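Sensor protein (Thermotoga maritima, PDB 3A0S) forms the PAS domain of ThkA, a two-component sensor histidine kinase that probably transfers phosphate from ATP to a protein histidine. Local coordinates at residues 6-9 with 13-16; 51-54 with 59-62; 25-30 with 38-43; 44-49 with 72-77. All blocks are in the same frame, centred on the assembly; numbering follows the deposited sequence.

Contact 1: 6-9 with 13-16; sequences ITLS and RITE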
loop_
_atom_site.group_PDB
_atom_site.type_symbol
_atom_site.label_atom_id
_atom_site.label_comp_id
_atom_site.label_asym_id
_atom_site.label_seq_id
_atom_site.Cartn_x
_atom_site.Cartn_y
_atom_site.Cartn_z
ATOM N N ILE A 6 2.024 -3.910 -0.385
ATOM C CA ILE A 6 0.631 -3.827 -0.749
ATOM C C ILE A 6 0.586 -2.939 -1.986
ATOM O O ILE A 6 1.073 -1.797 -1.959
ATOM C CB ILE A 6 -0.136 -3.132 0.367
ATOM C CG1 ILE A 6 0.016 -3.851 1.724
ATOM C CG2 ILE A 6 -1.643 -3.017 -0.003
ATOM C CD1 ILE A 6 -0.574 -3.075 2.916
ATOM N N THR A 7 0.052 -3.464 -3.085
ATOM C CA THR A 7 -0.083 -2.641 -4.283
ATOM C C THR A 7 -1.558 -2.357 -4.504
ATOM O O THR A 7 -2.405 -3.278 -4.339
ATOM C CB THR A 7 0.452 -3.378 -5.524
ATOM O OG1 THR A 7 1.807 -3.710 -5.270
ATOM C CG2 THR A 7 0.417 -2.488 -6.770
ATOM N N LEU A 8 -1.855 -1.105 -4.839
ATOM C CA LEU A 8 -3.244 -0.657 -5.048
ATOM C C LEU A 8 -3.417 -0.237 -6.498
ATOM O O LEU A 8 -2.499 0.314 -7.101
ATOM C CB LEU A 8 -3.554 0.575 -4.206
ATOM C CG LEU A 8 -3.367 0.401 -2.708
ATOM C CD1 LEU A 8 -3.868 1.627 -2.024
ATOM C CD2 LEU A 8 -4.142 -0.798 -2.152
ATOM N N SER A 9 -4.592 -0.507 -7.046
ATOM C CA SER A 9 -4.972 -0.018 -8.368
ATOM C C SER A 9 -5.329 1.459 -8.266
ATOM O O SER A 9 -5.426 2.025 -7.182
ATOM C CB SER A 9 -6.152 -0.810 -8.913
ATOM O OG SER A 9 -7.351 -0.456 -8.232
ATOM N N ARG A 13 -7.974 -0.530 -5.103
ATOM C CA ARG A 13 -8.125 -1.974 -4.873
ATOM C C ARG A 13 -6.803 -2.670 -4.721
ATOM O O ARG A 13 -5.853 -2.418 -5.460
ATOM C CB ARG A 13 -8.861 -2.634 -6.037
ATOM C CG ARG A 13 -10.178 -1.951 -6.245
ATOM C CD ARG A 13 -11.156 -2.774 -6.939
ATOM N NE ARG A 13 -12.427 -2.029 -6.946
ATOM C CZ ARG A 13 -13.399 -2.109 -6.043
ATOM N NH1 ARG A 13 -13.324 -2.932 -4.982
ATOM N NH2 ARG A 13 -14.497 -1.364 -6.214
ATOM N N ILE A 14 -6.796 -3.643 -3.824
ATOM C CA ILE A 14 -5.568 -4.369 -3.557
ATOM C C ILE A 14 -5.316 -5.339 -4.715
ATOM O O ILE A 14 -6.091 -6.282 -4.976
ATOM C CB ILE A 14 -5.632 -5.128 -2.207
ATOM C CG1 ILE A 14 -5.679 -4.150 -1.059
ATOM C CG2 ILE A 14 -4.431 -6.053 -2.029
ATOM C CD1 ILE A 14 -6.216 -4.804 0.223
ATOM N N THR A 15 -4.183 -5.138 -5.397
ATOM C CA THR A 15 -3.819 -6.013 -6.506
ATOM C C THR A 15 -2.624 -6.871 -6.190
ATOM O O THR A 15 -2.388 -7.866 -6.890
ATOM C CB THR A 15 -3.540 -5.239 -7.796
ATOM O OG1 THR A 15 -2.443 -4.350 -7.550
ATOM C CG2 THR A 15 -4.777 -4.461 -8.226
ATOM N N GLU A 16 -1.860 -6.511 -5.158
ATOM C CA GLU A 16 -0.744 -7.339 -4.659
ATOM C C GLU A 16 -0.712 -7.286 -3.133
ATOM O O GLU A 16 -0.981 -6.235 -2.569
ATOM C CB GLU A 16 0.627 -6.891 -5.256
ATOM C CG GLU A 16 0.707 -6.893 -6.808
ATOM C CD GLU A 16 2.081 -6.527 -7.382
ATOM O OE1 GLU A 16 2.763 -5.588 -6.906
ATOM O OE2 GLU A 16 2.462 -7.224 -8.341
#

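Contact 2: 51-54 with 59-62; sequences ESVF and PVFL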
loop_
_atom_site.group_PDB
_atom_site.type_symbol
_atom_site.label_atom_id
_atom_site.label_comp_id
_atom_site.label_asym_id
_atom_site.label_seq_id
_atom_site.Cartn_x
_atom_site.Cartn_y
_atom_site.Cartn_z
ATOM N N GLU A 51 -4.060 7.687 -1.746
ATOM C CA GLU A 51 -4.924 8.498 -2.637
ATOM C C GLU A 51 -4.269 9.828 -2.939
ATOM O O GLU A 51 -4.259 10.286 -4.077
ATOM C CB GLU A 51 -6.297 8.775 -1.998
ATOM C CG GLU A 51 -7.173 7.556 -1.808
ATOM C CD GLU A 51 -8.599 7.868 -1.302
ATOM O OE1 GLU A 51 -8.807 8.866 -0.607
ATOM O OE2 GLU A 51 -9.517 7.070 -1.608
ATOM N N SER A 52 -3.759 10.473 -1.900
ATOM C CA SER A 52 -3.075 11.744 -2.068
ATOM C C SER A 52 -1.820 11.646 -2.943
ATOM O O SER A 52 -1.583 12.492 -3.817
ATOM C CB SER A 52 -2.738 12.338 -0.697
ATOM O OG SER A 52 -2.191 13.625 -0.839
ATOM N N VAL A 53 -1.024 10.597 -2.727
ATOM C CA VAL A 53 0.157 10.318 -3.538
ATOM C C VAL A 53 -0.205 10.113 -5.014
ATOM O O VAL A 53 0.458 10.627 -5.912
ATOM C CB VAL A 53 0.876 9.051 -2.983
ATOM C CG1 VAL A 53 1.882 8.501 -3.988
ATOM C CG2 VAL A 53 1.513 9.370 -1.625
ATOM N N PHE A 54 -1.257 9.336 -5.266
ATOM C CA PHE A 54 -1.705 9.109 -6.627
ATOM C C PHE A 54 -2.106 10.428 -7.302
ATOM O O PHE A 54 -1.603 10.747 -8.387
ATOM C CB PHE A 54 -2.862 8.117 -6.623
ATOM C CG PHE A 54 -3.325 7.712 -7.994
ATOM C CD1 PHE A 54 -2.693 6.688 -8.696
ATOM C CD2 PHE A 54 -4.398 8.365 -8.593
ATOM C CE1 PHE A 54 -3.158 6.317 -9.971
ATOM C CE2 PHE A 54 -4.843 8.007 -9.876
ATOM C CZ PHE A 54 -4.213 6.993 -10.565
ATOM N N PRO A 59 6.025 10.300 -5.359
ATOM C CA PRO A 59 6.187 9.390 -4.234
ATOM C C PRO A 59 6.361 10.102 -2.896
ATOM O O PRO A 59 6.758 11.280 -2.848
ATOM C CB PRO A 59 7.435 8.584 -4.605
ATOM C CG PRO A 59 8.217 9.508 -5.493
ATOM C CD PRO A 59 7.174 10.236 -6.282
ATOM N N VAL A 60 6.031 9.389 -1.826
ATOM C CA VAL A 60 6.111 9.901 -0.472
ATOM C C VAL A 60 6.774 8.829 0.391
ATOM O O VAL A 60 6.430 7.655 0.322
ATOM C CB VAL A 60 4.707 10.231 0.093
ATOM C CG1 VAL A 60 4.726 10.342 1.603
ATOM C CG2 VAL A 60 4.158 11.513 -0.533
ATOM N N PHE A 61 7.727 9.257 1.206
ATOM C CA PHE A 61 8.327 8.385 2.194
ATOM C C PHE A 61 7.952 8.889 3.575
ATOM O O PHE A 61 8.171 10.066 3.915
ATOM C CB PHE A 61 9.850 8.331 1.995
ATOM C CG PHE A 61 10.575 7.534 3.049
ATOM C CD1 PHE A 61 10.688 6.146 2.941
ATOM C CD2 PHE A 61 11.148 8.169 4.147
ATOM C CE1 PHE A 61 11.358 5.403 3.932
ATOM C CE2 PHE A 61 11.822 7.435 5.139
ATOM C CZ PHE A 61 11.922 6.055 5.025
ATOM N N LEU A 62 7.372 8.008 4.377
ATOM C CA LEU A 62 7.102 8.337 5.762
ATOM C C LEU A 62 7.978 7.459 6.642
ATOM O O LEU A 62 8.145 6.263 6.387
ATOM C CB LEU A 62 5.631 8.115 6.102
ATOM C CG LEU A 62 4.485 8.689 5.254
ATOM C CD1 LEU A 62 3.198 8.134 5.798
ATOM C CD2 LEU A 62 4.447 10.222 5.255
#

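Contact 3: 25-30 with 38-43; sequences FGLKKE and KDLPDF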
loop_
_atom_site.group_PDB
_atom_site.type_symbol
_atom_site.label_atom_id
_atom_site.label_comp_id
_atom_site.label_asym_id
_atom_site.label_seq_id
_atom_site.Cartn_x
_atom_site.Cartn_y
_atom_site.Cartn_z
ATOM N N PHE A 25 0.635 -8.442 8.917
ATOM C CA PHE A 25 -0.737 -8.000 9.221
ATOM C C PHE A 25 -1.719 -9.116 9.589
ATOM O O PHE A 25 -2.818 -8.844 10.083
ATOM C CB PHE A 25 -1.261 -7.193 8.045
ATOM C CG PHE A 25 -0.509 -5.927 7.804
ATOM C CD1 PHE A 25 -0.444 -4.942 8.797
ATOM C CD2 PHE A 25 0.095 -5.696 6.587
ATOM C CE1 PHE A 25 0.222 -3.756 8.573
ATOM C CE2 PHE A 25 0.781 -4.514 6.375
ATOM C CZ PHE A 25 0.851 -3.547 7.369
ATOM N N GLY A 26 -1.337 -10.361 9.339
ATOM C CA GLY A 26 -2.147 -11.531 9.706
ATOM C C GLY A 26 -3.351 -11.785 8.831
ATOM O O GLY A 26 -4.319 -12.459 9.256
ATOM N N LEU A 27 -3.317 -11.226 7.616
ATOM C CA LEU A 27 -4.377 -11.411 6.618
ATOM C C LEU A 27 -3.774 -12.121 5.405
ATOM O O LEU A 27 -2.679 -11.736 4.930
ATOM C CB LEU A 27 -4.990 -10.056 6.190
ATOM C CG LEU A 27 -5.619 -9.134 7.260
ATOM C CD1 LEU A 27 -6.042 -7.805 6.660
ATOM C CD2 LEU A 27 -6.803 -9.802 7.987
ATOM N N LYS A 28 -4.471 -13.151 4.912
ATOM C CA LYS A 28 -4.027 -13.852 3.722
ATOM C C LYS A 28 -4.342 -13.044 2.461
ATOM O O LYS A 28 -5.374 -12.352 2.396
ATOM C CB LYS A 28 -4.666 -15.235 3.653
ATOM C CG LYS A 28 -3.992 -16.225 4.574
ATOM C CD LYS A 28 -4.799 -17.507 4.661
ATOM C CE LYS A 28 -4.040 -18.557 5.469
ATOM N NZ LYS A 28 -4.680 -19.900 5.345
ATOM N N LYS A 29 -3.475 -13.146 1.452
ATOM C CA LYS A 29 -3.710 -12.471 0.188
ATOM C C LYS A 29 -5.106 -12.717 -0.386
ATOM O O LYS A 29 -5.773 -11.805 -0.856
ATOM C CB LYS A 29 -2.587 -12.880 -0.794
ATOM C CG LYS A 29 -2.748 -12.391 -2.189
ATOM C CD LYS A 29 -1.558 -12.808 -3.032
ATOM C CE LYS A 29 -1.753 -12.287 -4.428
ATOM N NZ LYS A 29 -0.737 -12.857 -5.349
ATOM N N GLU A 30 -5.547 -13.969 -0.346
ATOM C CA GLU A 30 -6.823 -14.314 -0.963
ATOM C C GLU A 30 -7.992 -13.677 -0.224
ATOM O O GLU A 30 -9.088 -13.500 -0.779
ATOM C CB GLU A 30 -6.983 -15.829 -1.039
ATOM C CG GLU A 30 -6.854 -16.526 0.300
ATOM C CD GLU A 30 -5.442 -17.049 0.588
ATOM O OE1 GLU A 30 -4.418 -16.512 0.058
ATOM O OE2 GLU A 30 -5.372 -18.046 1.352
ATOM N N LYS A 38 -8.890 0.936 1.878
ATOM C CA LYS A 38 -9.461 1.860 2.842
ATOM C C LYS A 38 -10.644 1.237 3.576
ATOM O O LYS A 38 -11.082 1.790 4.605
ATOM C CB LYS A 38 -9.843 3.192 2.180
ATOM C CG LYS A 38 -10.899 3.124 1.125
ATOM C CD LYS A 38 -11.268 4.516 0.564
ATOM C CE LYS A 38 -12.249 4.381 -0.598
ATOM N NZ LYS A 38 -12.539 5.664 -1.322
ATOM N N ASP A 39 -11.174 0.117 3.061
ATOM C CA ASP A 39 -12.281 -0.588 3.753
ATOM C C ASP A 39 -11.786 -1.445 4.889
ATOM O O ASP A 39 -12.579 -1.925 5.702
ATOM C CB ASP A 39 -13.089 -1.490 2.815
ATOM C CG ASP A 39 -14.010 -0.738 1.888
ATOM O OD1 ASP A 39 -14.378 0.427 2.147
ATOM O OD2 ASP A 39 -14.408 -1.350 0.864
ATOM N N LEU A 40 -10.490 -1.637 4.999
ATOM C CA LEU A 40 -9.940 -2.480 6.054
ATOM C C LEU A 40 -9.665 -1.612 7.265
ATOM O O LEU A 40 -8.900 -0.634 7.151
ATOM C CB LEU A 40 -8.650 -3.200 5.597
ATOM C CG LEU A 40 -8.753 -4.056 4.324
ATOM C CD1 LEU A 40 -7.446 -4.825 4.078
ATOM C CD2 LEU A 40 -9.953 -5.025 4.379
ATOM N N PRO A 41 -10.304 -1.950 8.419
ATOM C CA PRO A 41 -10.055 -1.268 9.680
ATOM C C PRO A 41 -8.568 -1.279 9.933
ATOM O O PRO A 41 -7.912 -2.331 9.858
ATOM C CB PRO A 41 -10.778 -2.145 10.708
ATOM C CG PRO A 41 -11.886 -2.763 9.942
ATOM C CD PRO A 41 -11.281 -3.046 8.586
ATOM N N ASP A 42 -8.054 -0.090 10.168
ATOM C CA ASP A 42 -6.643 0.110 10.549
ATOM C C ASP A 42 -5.841 0.607 9.364
ATOM O O ASP A 42 -4.722 1.088 9.550
ATOM C CB ASP A 42 -5.944 -1.179 11.083
ATOM C CG ASP A 42 -6.454 -1.649 12.456
ATOM O OD1 ASP A 42 -7.083 -0.880 13.204
ATOM O OD2 ASP A 42 -6.144 -2.821 12.795
ATOM N N PHE A 43 -6.362 0.414 8.144
ATOM C CA PHE A 43 -5.649 0.839 6.922
ATOM C C PHE A 43 -6.256 2.057 6.273
ATOM O O PHE A 43 -5.809 2.472 5.215
ATOM C CB PHE A 43 -5.586 -0.287 5.872
ATOM C CG PHE A 43 -4.749 -1.435 6.296
ATOM C CD1 PHE A 43 -3.383 -1.452 6.040
ATOM C CD2 PHE A 43 -5.322 -2.494 6.983
ATOM C CE1 PHE A 43 -2.612 -2.524 6.439
ATOM C CE2 PHE A 43 -4.561 -3.581 7.394
ATOM C CZ PHE A 43 -3.193 -3.583 7.123
#

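Contact 4: 44-49 with 72-77; sequences EEIGSV and FNIRFS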
loop_
_atom_site.group_PDB
_atom_site.type_symbol
_atom_site.label_atom_id
_atom_site.label_comp_id
_atom_site.label_asym_id
_atom_site.label_seq_id
_atom_site.Cartn_x
_atom_site.Cartn_y
_atom_site.Cartn_z
ATOM N N GLU A 44 -7.254 2.641 6.916
ATOM C CA GLU A 44 -7.965 3.800 6.368
ATOM C C GLU A 44 -7.017 4.957 6.116
ATOM O O GLU A 44 -7.089 5.603 5.073
ATOM C CB GLU A 44 -9.088 4.259 7.311
ATOM C CG GLU A 44 -10.147 3.206 7.641
ATOM C CD GLU A 44 -9.833 2.314 8.861
ATOM O OE1 GLU A 44 -8.707 2.321 9.445
ATOM O OE2 GLU A 44 -10.761 1.572 9.236
ATOM N N GLU A 45 -6.142 5.234 7.081
ATOM C CA GLU A 45 -5.193 6.331 6.930
ATOM C C GLU A 45 -4.145 6.084 5.841
ATOM O O GLU A 45 -3.886 6.957 5.004
ATOM C CB GLU A 45 -4.497 6.611 8.246
ATOM C CG GLU A 45 -3.495 7.739 8.168
ATOM C CD GLU A 45 -3.018 8.156 9.547
ATOM O OE1 GLU A 45 -2.540 7.284 10.318
ATOM O OE2 GLU A 45 -3.144 9.358 9.872
ATOM N N ILE A 46 -3.541 4.898 5.861
ATOM C CA ILE A 46 -2.604 4.521 4.788
ATOM C C ILE A 46 -3.292 4.616 3.413
ATOM O O ILE A 46 -2.696 5.107 2.449
ATOM C CB ILE A 46 -2.016 3.123 5.030
ATOM C CG1 ILE A 46 -1.010 3.200 6.181
ATOM C CG2 ILE A 46 -1.324 2.598 3.784
ATOM C CD1 ILE A 46 -0.758 1.835 6.868
ATOM N N GLY A 47 -4.552 4.192 3.358
ATOM C CA GLY A 47 -5.333 4.254 2.116
ATOM C C GLY A 47 -5.508 5.694 1.678
ATOM O O GLY A 47 -5.396 6.004 0.500
ATOM N N SER A 48 -5.776 6.583 2.635
ATOM C CA SER A 48 -5.917 8.008 2.337
ATOM C C SER A 48 -4.617 8.652 1.842
ATOM O O SER A 48 -4.649 9.400 0.860
ATOM C CB SER A 48 -6.448 8.749 3.575
ATOM O OG SER A 48 -6.844 10.070 3.265
ATOM N N VAL A 49 -3.474 8.323 2.463
ATOM C CA VAL A 49 -2.186 8.830 1.992
ATOM C C VAL A 49 -1.908 8.335 0.553
ATOM O O VAL A 49 -1.429 9.088 -0.296
ATOM C CB VAL A 49 -1.013 8.436 2.927
ATOM C CG1 VAL A 49 0.332 8.858 2.336
ATOM C CG2 VAL A 49 -1.202 9.081 4.309
ATOM N N PHE A 72 7.461 2.016 11.765
ATOM C CA PHE A 72 7.800 1.568 10.418
ATOM C C PHE A 72 8.111 2.715 9.467
ATOM O O PHE A 72 7.548 3.818 9.604
ATOM C CB PHE A 72 6.628 0.759 9.840
ATOM C CG PHE A 72 6.359 -0.503 10.574
ATOM C CD1 PHE A 72 7.029 -1.667 10.234
ATOM C CD2 PHE A 72 5.445 -0.524 11.636
ATOM C CE1 PHE A 72 6.806 -2.844 10.926
ATOM C CE2 PHE A 72 5.228 -1.687 12.352
ATOM C CZ PHE A 72 5.881 -2.856 11.998
ATOM N N ASN A 73 8.966 2.413 8.480
ATOM C CA ASN A 73 9.099 3.208 7.262
ATOM C C ASN A 73 7.976 2.772 6.307
ATOM O O ASN A 73 7.722 1.586 6.126
ATOM C CB ASN A 73 10.390 2.878 6.526
ATOM C CG ASN A 73 11.651 3.250 7.269
ATOM O OD1 ASN A 73 11.638 3.980 8.254
ATOM N ND2 ASN A 73 12.778 2.746 6.758
ATOM N N ILE A 74 7.316 3.723 5.671
ATOM C CA ILE A 74 6.349 3.385 4.628
ATOM C C ILE A 74 6.634 4.226 3.383
ATOM O O ILE A 74 6.709 5.457 3.455
ATOM C CB ILE A 74 4.893 3.561 5.100
ATOM C CG1 ILE A 74 4.642 2.791 6.405
ATOM C CG2 ILE A 74 3.902 3.139 4.003
ATOM C CD1 ILE A 74 3.198 2.818 6.899
ATOM N N ARG A 75 6.806 3.571 2.234
ATOM C CA ARG A 75 6.990 4.314 0.986
ATOM C C ARG A 75 5.761 4.094 0.136
ATOM O O ARG A 75 5.227 2.990 0.070
ATOM C CB ARG A 75 8.224 3.809 0.229
ATOM C CG ARG A 75 8.505 4.525 -1.108
ATOM C CD ARG A 75 9.849 4.089 -1.703
ATOM N NE ARG A 75 9.867 2.661 -2.034
ATOM C CZ ARG A 75 10.880 1.835 -1.779
ATOM N NH1 ARG A 75 11.983 2.276 -1.188
ATOM N NH2 ARG A 75 10.802 0.560 -2.128
ATOM N N PHE A 76 5.322 5.162 -0.519
ATOM C CA PHE A 76 4.212 5.126 -1.462
ATOM C C PHE A 76 4.731 5.564 -2.815
ATOM O O PHE A 76 5.217 6.701 -2.974
ATOM C CB PHE A 76 3.131 6.111 -1.033
ATOM C CG PHE A 76 2.560 5.865 0.330
ATOM C CD1 PHE A 76 3.223 6.259 1.490
ATOM C CD2 PHE A 76 1.323 5.279 0.443
ATOM C CE1 PHE A 76 2.639 6.053 2.744
ATOM C CE2 PHE A 76 0.739 5.063 1.672
ATOM C CZ PHE A 76 1.374 5.456 2.824
ATOM N N SER A 77 4.600 4.686 -3.799
ATOM C CA SER A 77 5.149 4.957 -5.128
ATOM C C SER A 77 4.087 4.818 -6.217
ATOM O O SER A 77 3.700 3.707 -6.544
ATOM C CB SER A 77 6.250 3.946 -5.426
ATOM O OG SER A 77 7.243 3.931 -4.395
#

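Contact 1: 6-9 with 13-16
T7 and E16 run alongside one another on one face of the sheet. T7 OG1 donates to E16 OE1 at 2.7 Å, which accepts on its lone pair away from OE2. The T7 torsion sets OG1 beside the backbone N (chi1 -58°), which brings the hydroxyl to the carboxylate while CG2 packs against T15 OG1. The backbone holds the same pair: T7 N reaches E16 O at 3.0 Å. T7 O is gripped by T15 N at 2.8 Å and, more weakly, by E16 N and T15 OG1. Two residues of strand 14-17, T15 and E16, thus sit opposite T7, and the register slips by one in a classic beta bulge. Putting a valine at T7 would probably leave the E16 carboxylate without its hydroxyl mate and free to swing away. At the turn, S9 N bonds R13 O (2.8 Å), and S9 OG accepts R13 N in return (3.2 Å) as well as D11 N within the turn. L8 and I14 occupy the other face, with L8 CD2 3.8 Å from I14 CG1. This is the first beta hairpin of the PAS fold, with 14-17 at one edge of its five-stranded antiparallel sheet.

Contact 2: 51-54 with 59-62
V53 on helix 44-56 meets V60 at the start of strand 60-67, where the long helix of the PAS fold hands over to an edge strand of its antiparallel sheet. The contact is small and wholly apolar, resting on two valines whose side chains cross at a slant. Both adopt the same rotamer. V53 has CG1 anti to its backbone N (chi1 165°), which leaves CG2 beside the N and projecting across the gap to the strand. V60 is turned in the same sense (chi1 162°): its CG1 lies beside the carbonyl carbon, further from V53, and CG2 is the methyl presented to the helix. Toward each other, then, the two valines present CG2. The second methyl of V53 is not idle, since CG1 lies 4.4 Å from P59 CA and so brushes the backbone just ahead of the strand. Strand 70-80 continues the surface under the helix: V53 also packs on F76 and P78, and V60 is tied to F76 by backbone hydrogen bonds. The meeting itself comes down to V53 CG2, which sits 3.6 Å from V60 CG2 and 3.7 Å from V60 CB.

Contact 3: 25-30 with 38-43
F43 drives an edge of its ring into one face of F25, and this T-shaped stack is the tight part of the contact. The centroids are 4.8 Å apart and the planes stand at 75°. Two atoms of F43 do the touching: CZ comes to 3.5 Å from F25 CD1, over the face but toward its rim, while CE1 approaches the far end of the ring, 3.7 Å from F25 CZ. The F43 ring is delivered by a type II turn from L40 to F43, closed by F43 N on L40 O (2.9 Å), and its CG lies beside the backbone N (chi1 -67°), with the ring reaching toward F25. Both rings also meet F67 and pack on I6, so the stack belongs to a larger aromatic and aliphatic cluster. A serine in place of F25 would probably open a gap at the edge of F43 and leave that ring freer to tilt.

Packing is much looser beyond the rings. L27 and L40 meet end against end through their CD1 methyls at 4.2 Å, both partly exposed and both resting on V32. Outward from there the chain turns polar and solvent-exposed: K28, K29 and E30 on one side, D39 and D42 on the other. G26, with positive phi, is the first residue beyond helix 19-25, whose last residue is F25.

Joining short helical turns and loops in this way is characteristic of the helical connection on one side of the PAS sheet, the side on which many PAS domains hold their ligands.

Contact 4: 44-49 with 72-77
V49 of helix 44-56 sets its CG1 methyl on the face of the F76 ring, a CH-pi contact 3.7 Å from the centroid and 15° off the ring normal. The ring offers a flat floor to this methyl bump, which sits somewhat toward the rim nearest CZ and CE1. The two side chains cross at about a right angle. One turn back along the helix, I46 closes on the same ring: its CG2 methyl is 3.8 Å from F76 CE2, and I46 O approaches that carbon at 3.5 Å. The ring therefore fills a hollow in the helix surface, lined by I46 and V49 and completed by A50 and V53. Here segment 44-49 of the long PAS helix runs at 39° to segment 72-77 of the antiparallel sheet, the axes of these two segments 10.4 Å apart at closest, a gap that large apolar side chains span. I46 has CG1 beside its backbone N (chi1 -73°), which turns CD1 toward the sheet and back toward the start of the helix, where it meets CD1 of I74 at 4.1 Å, again with the chains crossing at about a right angle. I92 of strand 87-95 packs on both isoleucines.

Contact 4 is the most buried of the four and the most clearly core, whereas the others are partly buried. It shares helix 44-56 with contact 2, which is nested within the loop that contact 4 closes; their strands are hydrogen-bonded neighbours in the sheet. Contact 1, between adjacent strands, is hydrogen-bonded and polar on one face, while contacts 2, 3 and 4 rest mainly on apolar side-chain packing, without hydrogen bonds between their segments. The apolar face of contact 1 abuts contact 3, which continues its packing into the loops and short helices. Contacts 2 and 3, on opposite sides of the chain's centre, are linked at the surface by E51 with K38, a long, weak ion pair.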